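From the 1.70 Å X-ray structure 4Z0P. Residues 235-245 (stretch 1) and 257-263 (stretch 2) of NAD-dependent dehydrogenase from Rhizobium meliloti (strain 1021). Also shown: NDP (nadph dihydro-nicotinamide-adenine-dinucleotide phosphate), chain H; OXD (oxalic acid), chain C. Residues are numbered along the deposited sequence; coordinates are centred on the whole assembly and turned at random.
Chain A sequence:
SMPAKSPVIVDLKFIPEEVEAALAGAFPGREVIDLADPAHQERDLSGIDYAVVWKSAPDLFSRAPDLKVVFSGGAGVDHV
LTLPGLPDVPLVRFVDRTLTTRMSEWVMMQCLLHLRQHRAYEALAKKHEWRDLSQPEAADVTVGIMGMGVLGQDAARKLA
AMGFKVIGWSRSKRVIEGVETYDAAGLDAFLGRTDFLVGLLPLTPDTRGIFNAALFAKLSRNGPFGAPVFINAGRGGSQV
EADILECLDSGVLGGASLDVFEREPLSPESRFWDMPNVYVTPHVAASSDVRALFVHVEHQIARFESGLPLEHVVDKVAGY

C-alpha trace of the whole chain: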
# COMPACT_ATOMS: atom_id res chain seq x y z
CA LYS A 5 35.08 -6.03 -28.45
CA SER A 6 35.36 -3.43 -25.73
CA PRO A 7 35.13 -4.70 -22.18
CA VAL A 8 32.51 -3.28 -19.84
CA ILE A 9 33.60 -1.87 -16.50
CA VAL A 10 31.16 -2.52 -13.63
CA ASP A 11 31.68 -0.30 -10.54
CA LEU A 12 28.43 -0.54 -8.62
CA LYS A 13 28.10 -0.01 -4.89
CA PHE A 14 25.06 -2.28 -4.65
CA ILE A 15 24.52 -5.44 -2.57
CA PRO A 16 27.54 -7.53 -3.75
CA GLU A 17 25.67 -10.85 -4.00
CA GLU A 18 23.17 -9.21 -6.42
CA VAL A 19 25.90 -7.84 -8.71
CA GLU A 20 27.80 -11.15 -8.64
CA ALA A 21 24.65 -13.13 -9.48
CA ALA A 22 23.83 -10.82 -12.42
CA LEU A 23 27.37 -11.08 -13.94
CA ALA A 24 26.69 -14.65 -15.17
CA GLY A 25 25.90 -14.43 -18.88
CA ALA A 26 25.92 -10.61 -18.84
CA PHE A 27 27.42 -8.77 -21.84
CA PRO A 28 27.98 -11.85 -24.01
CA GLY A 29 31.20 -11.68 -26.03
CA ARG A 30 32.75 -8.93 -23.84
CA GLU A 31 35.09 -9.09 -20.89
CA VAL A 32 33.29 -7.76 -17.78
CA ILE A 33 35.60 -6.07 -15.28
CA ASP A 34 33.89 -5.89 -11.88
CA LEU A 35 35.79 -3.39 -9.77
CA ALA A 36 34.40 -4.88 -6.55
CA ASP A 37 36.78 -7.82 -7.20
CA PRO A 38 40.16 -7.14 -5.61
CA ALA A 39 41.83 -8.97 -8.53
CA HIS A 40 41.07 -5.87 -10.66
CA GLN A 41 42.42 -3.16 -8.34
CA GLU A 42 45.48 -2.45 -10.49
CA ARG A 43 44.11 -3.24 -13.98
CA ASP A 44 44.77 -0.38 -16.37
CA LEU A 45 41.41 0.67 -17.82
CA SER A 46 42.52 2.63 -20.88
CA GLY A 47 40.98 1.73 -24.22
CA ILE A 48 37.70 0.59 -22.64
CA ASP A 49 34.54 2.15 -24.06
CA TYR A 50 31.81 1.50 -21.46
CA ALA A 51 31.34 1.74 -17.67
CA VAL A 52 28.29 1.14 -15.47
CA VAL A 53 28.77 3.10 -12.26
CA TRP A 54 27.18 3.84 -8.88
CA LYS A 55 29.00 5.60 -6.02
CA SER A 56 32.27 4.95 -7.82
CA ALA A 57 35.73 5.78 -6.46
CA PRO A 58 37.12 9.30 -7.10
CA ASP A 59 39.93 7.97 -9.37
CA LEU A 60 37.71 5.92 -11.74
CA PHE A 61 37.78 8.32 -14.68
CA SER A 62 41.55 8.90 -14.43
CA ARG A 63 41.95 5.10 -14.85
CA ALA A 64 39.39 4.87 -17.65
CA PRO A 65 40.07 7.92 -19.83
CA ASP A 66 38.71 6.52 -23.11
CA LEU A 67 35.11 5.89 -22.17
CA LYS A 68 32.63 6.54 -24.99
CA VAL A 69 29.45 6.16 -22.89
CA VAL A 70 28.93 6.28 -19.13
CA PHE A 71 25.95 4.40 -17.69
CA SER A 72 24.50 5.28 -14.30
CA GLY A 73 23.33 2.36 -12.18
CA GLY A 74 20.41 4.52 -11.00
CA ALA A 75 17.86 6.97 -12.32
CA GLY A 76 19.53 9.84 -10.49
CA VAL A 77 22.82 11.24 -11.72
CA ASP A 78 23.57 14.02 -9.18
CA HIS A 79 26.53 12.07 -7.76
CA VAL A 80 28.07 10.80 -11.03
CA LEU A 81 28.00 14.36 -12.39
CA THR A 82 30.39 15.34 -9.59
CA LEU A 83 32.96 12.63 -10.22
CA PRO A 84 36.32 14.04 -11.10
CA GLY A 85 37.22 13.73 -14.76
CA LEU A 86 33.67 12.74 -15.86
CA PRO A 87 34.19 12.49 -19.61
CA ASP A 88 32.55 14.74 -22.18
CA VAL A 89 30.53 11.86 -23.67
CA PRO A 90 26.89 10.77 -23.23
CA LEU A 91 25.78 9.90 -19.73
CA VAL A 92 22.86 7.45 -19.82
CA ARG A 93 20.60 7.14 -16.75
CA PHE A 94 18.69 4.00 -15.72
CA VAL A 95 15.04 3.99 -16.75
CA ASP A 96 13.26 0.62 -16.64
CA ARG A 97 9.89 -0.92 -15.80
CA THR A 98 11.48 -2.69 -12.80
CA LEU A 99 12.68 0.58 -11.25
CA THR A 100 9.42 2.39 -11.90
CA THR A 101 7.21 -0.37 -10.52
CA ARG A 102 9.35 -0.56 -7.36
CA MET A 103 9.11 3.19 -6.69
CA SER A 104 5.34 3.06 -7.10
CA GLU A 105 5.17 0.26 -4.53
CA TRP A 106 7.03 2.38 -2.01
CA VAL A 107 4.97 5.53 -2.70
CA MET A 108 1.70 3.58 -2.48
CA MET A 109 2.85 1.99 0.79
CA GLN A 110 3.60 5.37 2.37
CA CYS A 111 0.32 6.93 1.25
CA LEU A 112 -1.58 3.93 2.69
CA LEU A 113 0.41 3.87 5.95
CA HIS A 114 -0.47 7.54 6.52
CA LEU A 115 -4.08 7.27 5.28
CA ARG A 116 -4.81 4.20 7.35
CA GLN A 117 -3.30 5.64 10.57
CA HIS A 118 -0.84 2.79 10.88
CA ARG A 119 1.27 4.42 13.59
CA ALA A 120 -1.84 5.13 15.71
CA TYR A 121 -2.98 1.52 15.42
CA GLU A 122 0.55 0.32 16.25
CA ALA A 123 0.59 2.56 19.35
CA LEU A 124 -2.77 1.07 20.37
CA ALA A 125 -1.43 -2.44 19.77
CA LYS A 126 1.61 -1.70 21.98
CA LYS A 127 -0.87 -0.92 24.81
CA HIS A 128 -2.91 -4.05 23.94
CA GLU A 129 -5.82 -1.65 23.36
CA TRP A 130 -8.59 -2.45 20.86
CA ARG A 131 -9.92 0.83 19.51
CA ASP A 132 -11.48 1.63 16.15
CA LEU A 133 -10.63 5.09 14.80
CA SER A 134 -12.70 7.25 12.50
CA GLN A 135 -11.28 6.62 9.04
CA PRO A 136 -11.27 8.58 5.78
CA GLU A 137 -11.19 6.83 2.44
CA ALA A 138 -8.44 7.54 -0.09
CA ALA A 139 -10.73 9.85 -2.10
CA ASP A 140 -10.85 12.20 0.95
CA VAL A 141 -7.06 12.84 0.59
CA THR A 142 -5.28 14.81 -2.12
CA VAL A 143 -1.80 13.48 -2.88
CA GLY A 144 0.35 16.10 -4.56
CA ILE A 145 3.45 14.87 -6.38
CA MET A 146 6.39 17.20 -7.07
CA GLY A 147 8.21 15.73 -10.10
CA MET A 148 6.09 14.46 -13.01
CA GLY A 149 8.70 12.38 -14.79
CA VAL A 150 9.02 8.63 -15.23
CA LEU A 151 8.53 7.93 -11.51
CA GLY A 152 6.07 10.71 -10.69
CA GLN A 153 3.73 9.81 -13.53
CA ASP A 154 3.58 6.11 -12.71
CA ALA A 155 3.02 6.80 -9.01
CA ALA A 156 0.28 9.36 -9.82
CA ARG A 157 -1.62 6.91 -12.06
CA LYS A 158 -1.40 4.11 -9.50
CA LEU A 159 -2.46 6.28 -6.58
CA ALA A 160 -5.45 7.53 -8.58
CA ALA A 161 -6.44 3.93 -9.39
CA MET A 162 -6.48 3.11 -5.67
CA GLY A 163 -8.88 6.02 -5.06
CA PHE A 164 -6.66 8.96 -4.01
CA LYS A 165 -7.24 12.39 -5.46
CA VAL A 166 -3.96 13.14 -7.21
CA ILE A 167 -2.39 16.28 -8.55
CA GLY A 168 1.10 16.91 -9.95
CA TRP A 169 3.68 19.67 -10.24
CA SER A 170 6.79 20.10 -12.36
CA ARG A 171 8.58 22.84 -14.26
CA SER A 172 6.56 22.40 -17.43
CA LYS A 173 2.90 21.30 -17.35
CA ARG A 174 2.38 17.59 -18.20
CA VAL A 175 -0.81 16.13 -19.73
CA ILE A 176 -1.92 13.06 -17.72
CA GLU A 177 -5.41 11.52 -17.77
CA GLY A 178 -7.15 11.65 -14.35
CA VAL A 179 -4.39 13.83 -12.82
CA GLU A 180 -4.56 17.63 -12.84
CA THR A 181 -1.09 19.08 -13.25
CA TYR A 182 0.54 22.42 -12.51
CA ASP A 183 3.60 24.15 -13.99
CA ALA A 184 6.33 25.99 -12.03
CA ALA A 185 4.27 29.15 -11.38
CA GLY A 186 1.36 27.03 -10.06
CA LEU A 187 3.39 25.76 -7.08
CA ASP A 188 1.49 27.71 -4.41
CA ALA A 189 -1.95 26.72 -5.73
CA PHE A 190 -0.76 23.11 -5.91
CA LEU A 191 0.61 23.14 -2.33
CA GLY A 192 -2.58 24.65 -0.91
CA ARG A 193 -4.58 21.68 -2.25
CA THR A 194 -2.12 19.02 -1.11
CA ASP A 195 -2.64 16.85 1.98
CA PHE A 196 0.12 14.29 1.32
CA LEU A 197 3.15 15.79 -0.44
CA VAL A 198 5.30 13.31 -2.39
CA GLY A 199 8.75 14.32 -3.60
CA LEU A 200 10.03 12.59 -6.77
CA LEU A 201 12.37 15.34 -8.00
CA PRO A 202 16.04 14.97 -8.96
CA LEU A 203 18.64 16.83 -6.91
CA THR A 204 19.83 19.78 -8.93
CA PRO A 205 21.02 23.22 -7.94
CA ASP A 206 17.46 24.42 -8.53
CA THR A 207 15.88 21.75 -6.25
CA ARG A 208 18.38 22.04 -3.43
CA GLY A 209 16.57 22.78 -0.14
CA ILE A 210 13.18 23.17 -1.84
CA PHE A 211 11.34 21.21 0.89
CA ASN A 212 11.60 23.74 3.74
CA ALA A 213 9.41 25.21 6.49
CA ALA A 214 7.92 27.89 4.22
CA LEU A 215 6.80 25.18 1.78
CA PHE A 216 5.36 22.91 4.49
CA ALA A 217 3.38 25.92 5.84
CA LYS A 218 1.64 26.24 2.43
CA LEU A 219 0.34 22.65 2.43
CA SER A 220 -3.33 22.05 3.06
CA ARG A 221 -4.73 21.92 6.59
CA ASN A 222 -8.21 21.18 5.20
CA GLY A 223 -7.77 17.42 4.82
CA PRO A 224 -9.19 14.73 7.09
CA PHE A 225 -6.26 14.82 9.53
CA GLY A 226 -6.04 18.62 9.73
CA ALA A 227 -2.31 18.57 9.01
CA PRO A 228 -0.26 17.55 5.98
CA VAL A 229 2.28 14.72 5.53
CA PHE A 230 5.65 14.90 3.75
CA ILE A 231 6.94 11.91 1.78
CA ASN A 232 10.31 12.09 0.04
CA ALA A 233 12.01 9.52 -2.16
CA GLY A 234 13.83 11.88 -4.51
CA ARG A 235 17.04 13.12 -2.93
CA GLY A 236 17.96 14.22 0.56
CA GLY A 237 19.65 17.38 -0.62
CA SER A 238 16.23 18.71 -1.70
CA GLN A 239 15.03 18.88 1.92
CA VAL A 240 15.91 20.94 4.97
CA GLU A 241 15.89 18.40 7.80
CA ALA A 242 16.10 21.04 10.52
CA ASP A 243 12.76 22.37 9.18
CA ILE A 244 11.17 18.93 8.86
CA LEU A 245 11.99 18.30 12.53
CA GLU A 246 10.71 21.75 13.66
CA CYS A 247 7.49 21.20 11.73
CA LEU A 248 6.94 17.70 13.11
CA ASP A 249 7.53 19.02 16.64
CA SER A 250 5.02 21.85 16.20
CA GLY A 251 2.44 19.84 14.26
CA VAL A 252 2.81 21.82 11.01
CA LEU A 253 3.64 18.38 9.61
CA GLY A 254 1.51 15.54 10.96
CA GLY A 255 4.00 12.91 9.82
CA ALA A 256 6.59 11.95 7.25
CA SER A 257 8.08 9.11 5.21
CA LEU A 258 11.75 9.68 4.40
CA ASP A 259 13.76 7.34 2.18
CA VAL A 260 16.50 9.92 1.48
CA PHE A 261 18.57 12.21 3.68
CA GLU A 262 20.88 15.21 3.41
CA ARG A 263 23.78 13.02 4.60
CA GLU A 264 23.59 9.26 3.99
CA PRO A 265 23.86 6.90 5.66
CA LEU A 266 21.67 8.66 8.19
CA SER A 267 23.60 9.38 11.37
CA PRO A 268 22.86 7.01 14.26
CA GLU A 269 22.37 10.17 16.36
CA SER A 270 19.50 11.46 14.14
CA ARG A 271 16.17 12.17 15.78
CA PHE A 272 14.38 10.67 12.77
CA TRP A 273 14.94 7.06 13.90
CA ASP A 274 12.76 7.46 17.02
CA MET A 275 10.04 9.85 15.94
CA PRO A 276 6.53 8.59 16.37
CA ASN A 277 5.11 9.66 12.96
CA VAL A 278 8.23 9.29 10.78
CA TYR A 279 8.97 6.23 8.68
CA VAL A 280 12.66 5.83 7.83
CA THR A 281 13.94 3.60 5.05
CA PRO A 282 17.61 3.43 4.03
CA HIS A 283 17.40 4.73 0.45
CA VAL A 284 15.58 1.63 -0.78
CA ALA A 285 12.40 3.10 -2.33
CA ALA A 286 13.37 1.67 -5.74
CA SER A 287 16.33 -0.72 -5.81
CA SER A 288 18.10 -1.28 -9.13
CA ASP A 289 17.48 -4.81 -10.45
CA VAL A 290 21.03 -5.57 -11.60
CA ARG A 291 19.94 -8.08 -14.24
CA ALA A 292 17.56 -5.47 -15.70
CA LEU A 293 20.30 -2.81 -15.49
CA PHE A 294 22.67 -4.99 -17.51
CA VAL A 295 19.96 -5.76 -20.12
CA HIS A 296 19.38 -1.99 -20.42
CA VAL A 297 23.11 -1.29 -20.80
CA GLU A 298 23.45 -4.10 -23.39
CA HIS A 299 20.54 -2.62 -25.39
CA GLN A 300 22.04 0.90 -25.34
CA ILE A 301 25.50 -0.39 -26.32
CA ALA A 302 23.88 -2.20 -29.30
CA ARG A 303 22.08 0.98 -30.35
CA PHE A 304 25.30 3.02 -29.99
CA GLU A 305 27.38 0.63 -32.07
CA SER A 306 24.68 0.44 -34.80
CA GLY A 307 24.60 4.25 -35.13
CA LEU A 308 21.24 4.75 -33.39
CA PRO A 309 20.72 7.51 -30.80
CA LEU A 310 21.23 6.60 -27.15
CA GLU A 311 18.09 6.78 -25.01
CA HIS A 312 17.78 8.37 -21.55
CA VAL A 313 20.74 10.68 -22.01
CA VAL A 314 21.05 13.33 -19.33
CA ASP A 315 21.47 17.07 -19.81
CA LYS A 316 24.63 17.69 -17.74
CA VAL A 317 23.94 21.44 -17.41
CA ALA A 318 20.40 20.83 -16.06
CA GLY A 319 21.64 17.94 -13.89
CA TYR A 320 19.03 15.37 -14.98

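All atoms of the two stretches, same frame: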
# COMPACT_ATOMS: atom_id res chain seq x y z
N ARG A 235 15.70 13.01 -3.50
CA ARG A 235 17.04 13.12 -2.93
C ARG A 235 16.99 13.91 -1.65
O ARG A 235 16.22 14.87 -1.53
CB ARG A 235 17.97 13.82 -3.91
CG ARG A 235 18.40 12.96 -5.09
CD ARG A 235 19.40 11.94 -4.64
NE ARG A 235 19.88 11.06 -5.69
CZ ARG A 235 19.34 9.91 -6.04
NH1 ARG A 235 18.23 9.46 -5.47
NH2 ARG A 235 19.92 9.20 -6.99
N GLY A 236 17.85 13.54 -0.72
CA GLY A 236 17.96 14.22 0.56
C GLY A 236 18.37 15.67 0.48
O GLY A 236 17.90 16.50 1.26
N GLY A 237 19.21 16.00 -0.49
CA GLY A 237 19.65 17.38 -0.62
C GLY A 237 18.54 18.36 -0.99
O GLY A 237 18.74 19.57 -0.89
N SER A 238 17.38 17.86 -1.42
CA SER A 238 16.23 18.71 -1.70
C SER A 238 15.46 19.13 -0.45
O SER A 238 14.59 19.99 -0.54
CB SER A 238 15.29 18.04 -2.71
OG SER A 238 15.94 17.88 -3.96
N GLN A 239 15.77 18.55 0.71
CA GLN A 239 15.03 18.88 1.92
C GLN A 239 15.90 19.53 2.97
O GLN A 239 17.14 19.41 2.95
CB GLN A 239 14.33 17.63 2.49
CG GLN A 239 15.25 16.67 3.22
CD GLN A 239 14.75 15.24 3.24
OE1 GLN A 239 13.77 14.87 2.58
NE2 GLN A 239 15.45 14.40 4.00
N VAL A 240 15.24 20.29 3.85
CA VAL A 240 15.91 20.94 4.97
C VAL A 240 15.45 20.19 6.22
O VAL A 240 14.35 20.44 6.74
CB VAL A 240 15.58 22.45 5.07
CG1 VAL A 240 16.38 23.10 6.18
CG2 VAL A 240 15.87 23.12 3.74
N GLU A 241 16.28 19.26 6.68
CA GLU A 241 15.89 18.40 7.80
C GLU A 241 15.64 19.14 9.10
O GLU A 241 14.77 18.76 9.86
CB GLU A 241 16.90 17.27 8.00
CG GLU A 241 16.73 16.24 6.89
CD GLU A 241 17.86 15.24 6.74
OE1 GLU A 241 18.70 15.12 7.64
OE2 GLU A 241 17.87 14.57 5.70
N ALA A 242 16.37 20.22 9.34
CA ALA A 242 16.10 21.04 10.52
C ALA A 242 14.63 21.52 10.52
O ALA A 242 13.99 21.57 11.57
CB ALA A 242 17.05 22.23 10.59
N ASP A 243 14.13 21.88 9.34
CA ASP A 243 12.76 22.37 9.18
C ASP A 243 11.74 21.25 9.29
O ASP A 243 10.68 21.43 9.87
CB ASP A 243 12.58 23.07 7.83
CG ASP A 243 13.33 24.37 7.71
OD1 ASP A 243 14.02 24.81 8.65
OD2 ASP A 243 13.19 25.00 6.64
N ILE A 244 12.05 20.09 8.73
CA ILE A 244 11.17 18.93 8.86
C ILE A 244 10.96 18.63 10.35
O ILE A 244 9.83 18.47 10.82
CB ILE A 244 11.74 17.67 8.15
CG1 ILE A 244 11.80 17.85 6.62
CG2 ILE A 244 10.85 16.47 8.46
CD1 ILE A 244 12.54 16.72 5.91
N LEU A 245 12.06 18.58 11.09
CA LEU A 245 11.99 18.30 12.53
C LEU A 245 11.19 19.36 13.31
O LEU A 245 10.34 19.00 14.14
CB LEU A 245 13.38 18.14 13.13
CG LEU A 245 14.14 16.89 12.67
CD1 LEU A 245 15.62 17.00 12.96
CD2 LEU A 245 13.55 15.66 13.34
N SER A 257 7.36 10.31 5.66
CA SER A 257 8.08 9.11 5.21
C SER A 257 9.32 9.60 4.48
O SER A 257 9.20 10.29 3.46
CB SER A 257 7.24 8.26 4.27
OG SER A 257 6.11 7.70 4.96
N LEU A 258 10.49 9.25 5.01
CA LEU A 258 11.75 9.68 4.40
C LEU A 258 12.56 8.47 4.02
O LEU A 258 12.93 7.65 4.88
CB LEU A 258 12.56 10.57 5.37
CG LEU A 258 11.80 11.84 5.85
CD1 LEU A 258 12.60 12.55 6.93
CD2 LEU A 258 11.51 12.77 4.67
N ASP A 259 12.86 8.36 2.72
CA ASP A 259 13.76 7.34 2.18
C ASP A 259 15.16 7.89 1.92
O ASP A 259 16.09 7.12 1.67
CB ASP A 259 13.22 6.80 0.86
CG ASP A 259 13.96 5.54 0.40
OD1 ASP A 259 14.06 4.53 1.17
OD2 ASP A 259 14.46 5.57 -0.76
N VAL A 260 15.27 9.22 1.91
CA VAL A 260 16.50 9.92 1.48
C VAL A 260 16.80 11.04 2.47
O VAL A 260 15.87 11.59 3.08
CB VAL A 260 16.37 10.45 0.03
CG1 VAL A 260 16.21 9.29 -0.94
CG2 VAL A 260 15.20 11.40 -0.10
N PHE A 261 18.09 11.31 2.65
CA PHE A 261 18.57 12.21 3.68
C PHE A 261 19.71 13.09 3.18
O PHE A 261 20.42 12.72 2.27
CB PHE A 261 19.00 11.41 4.93
CG PHE A 261 17.86 10.64 5.50
CD1 PHE A 261 16.98 11.22 6.38
CD2 PHE A 261 17.59 9.35 5.02
CE1 PHE A 261 15.88 10.50 6.84
CE2 PHE A 261 16.49 8.63 5.48
CZ PHE A 261 15.64 9.22 6.38
N GLU A 262 19.84 14.25 3.80
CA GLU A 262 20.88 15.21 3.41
C GLU A 262 22.28 14.60 3.48
O GLU A 262 23.14 14.92 2.65
CB GLU A 262 20.81 16.49 4.26
CG GLU A 262 19.58 17.34 4.07
CD GLU A 262 19.68 18.65 4.83
OE1 GLU A 262 20.52 19.50 4.47
OE2 GLU A 262 18.93 18.84 5.77
N ARG A 263 22.52 13.75 4.48
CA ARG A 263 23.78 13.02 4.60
C ARG A 263 23.46 11.56 4.84
O ARG A 263 22.82 11.22 5.84
CB ARG A 263 24.62 13.58 5.77
CG ARG A 263 25.12 15.00 5.55
PA NDP H . 12.65 12.30 -14.57
O1A NDP H . 13.81 13.07 -15.20
O2A NDP H . 11.86 11.40 -15.46
O5B NDP H . 11.69 13.38 -13.95
C5B NDP H . 12.13 14.51 -13.22
C4B NDP H . 10.94 15.42 -13.01
O4B NDP H . 11.37 16.46 -12.14
C3B NDP H . 10.44 16.10 -14.29
O3B NDP H . 9.03 16.19 -14.19
C2B NDP H . 11.08 17.47 -14.22
O2B NDP H . 10.36 18.49 -14.88
C1B NDP H . 11.02 17.70 -12.73
N9A NDP H . 11.96 18.77 -12.35
C8A NDP H . 13.31 18.79 -12.38
N7A NDP H . 13.83 19.92 -11.97
C5A NDP H . 12.75 20.69 -11.65
C6A NDP H . 12.61 22.00 -11.17
N6A NDP H . 13.67 22.80 -10.89
N1A NDP H . 11.35 22.48 -10.95
C2A NDP H . 10.30 21.70 -11.22
N3A NDP H . 10.31 20.44 -11.69
C4A NDP H . 11.58 19.99 -11.87
O3 NDP H . 13.32 11.53 -13.32
PN NDP H . 12.69 10.18 -12.69
O1N NDP H . 11.23 10.34 -12.47
O2N NDP H . 13.18 8.99 -13.44
O5D NDP H . 13.51 10.17 -11.32
C5D NDP H . 13.32 11.22 -10.40
C4D NDP H . 14.35 11.15 -9.28
O4D NDP H . 14.02 10.11 -8.36
C3D NDP H . 15.77 10.80 -9.69
O3D NDP H . 16.45 11.96 -10.22
C2D NDP H . 16.43 10.28 -8.42
O2D NDP H . 17.06 11.36 -7.70
C1D NDP H . 15.19 9.80 -7.62
N1N NDP H . 15.22 8.36 -7.36
C2N NDP H . 15.28 7.87 -6.06
C3N NDP H . 15.29 6.54 -5.79
C7N NDP H . 15.20 5.98 -4.40
O7N NDP H . 15.49 4.78 -4.23
N7N NDP H . 14.85 6.76 -3.39
C4N NDP H . 15.29 5.57 -6.91
C5N NDP H . 15.24 6.17 -8.27
C6N NDP H . 15.19 7.48 -8.45
P2B NDP H . 10.35 18.60 -16.49
O1X NDP H . 9.48 17.45 -16.92
O2X NDP H . 9.71 19.95 -16.70
O3X NDP H . 11.76 18.50 -16.94
C1 OXD C . 18.51 5.98 -8.11
C2 OXD C . 18.66 5.76 -6.68
O3 OXD C . 18.16 5.03 -8.86
O4 OXD C . 19.00 4.64 -6.26
O5 OXD C . 18.75 7.12 -8.56
O6 OXD C . 18.46 6.70 -5.89
O HOH W 1 21.06 13.80 7.07
O HOH W 2 18.86 20.72 7.99

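Two segments joined by no backbone-to-backbone hydrogen bond can still be held firmly when side chains bond to backbone groups, and residues 235-245 and 257-263 of this dehydrogenase illustrate the principle. Two glutamates form a reciprocal pair, each carboxylate accepting from the other's backbone N. The backbone N of Glu241 donates to OE2 of Glu262 at 2.8 Å, and the backbone N of Glu262 donates to OE2 of Glu241, also at 2.8 Å; both bonds are nearly straight. Each chain is m at chi1 and t at chi2, an extended form that carries the carboxylate across to the facing backbone. Each carboxylate meets an amide N-H, although the like-charged groups lie close, with Glu241 OE1 4.2 Å from Glu262 OE2. Water 1 donates to Glu241 OE1, and water 2 to Glu262 OE2.

Gln239 supplies the third link. Its CB points sideways, but chi1 of p and chi2 of t bring the amide nearer, so that NE2 donates to Val260 O (3.0 Å) and to Glu241 OE2 (3.0 Å). That one carboxylate oxygen, Glu241 OE2, therefore accepts from both stretches.

Closeness requires glycine at Gly236. Its CA lies 3.4 Å from Phe261 O in a CA-H...O contact, and an ideal CB would fall only 1.8 Å from that same oxygen. Val260, with chi1 of m, fills the adjacent space, its CG2 reaching 3.5 Å from Gly236 N. Elsewhere in the contact, buried Leu258 and Ile244 make a looser apolar contact, CD2 to CD1 at 4.3 Å.

Two polar side chains of these stretches turn to the ligands instead. Arg235 points its CB away from the second stretch, and its NH1 and NH2 bind oxalic acid O6 (2.8 Å) and O5 (2.9 Å), respectively, while Asp259 OD2 accepts from N7N of NADPH at 2.9 Å.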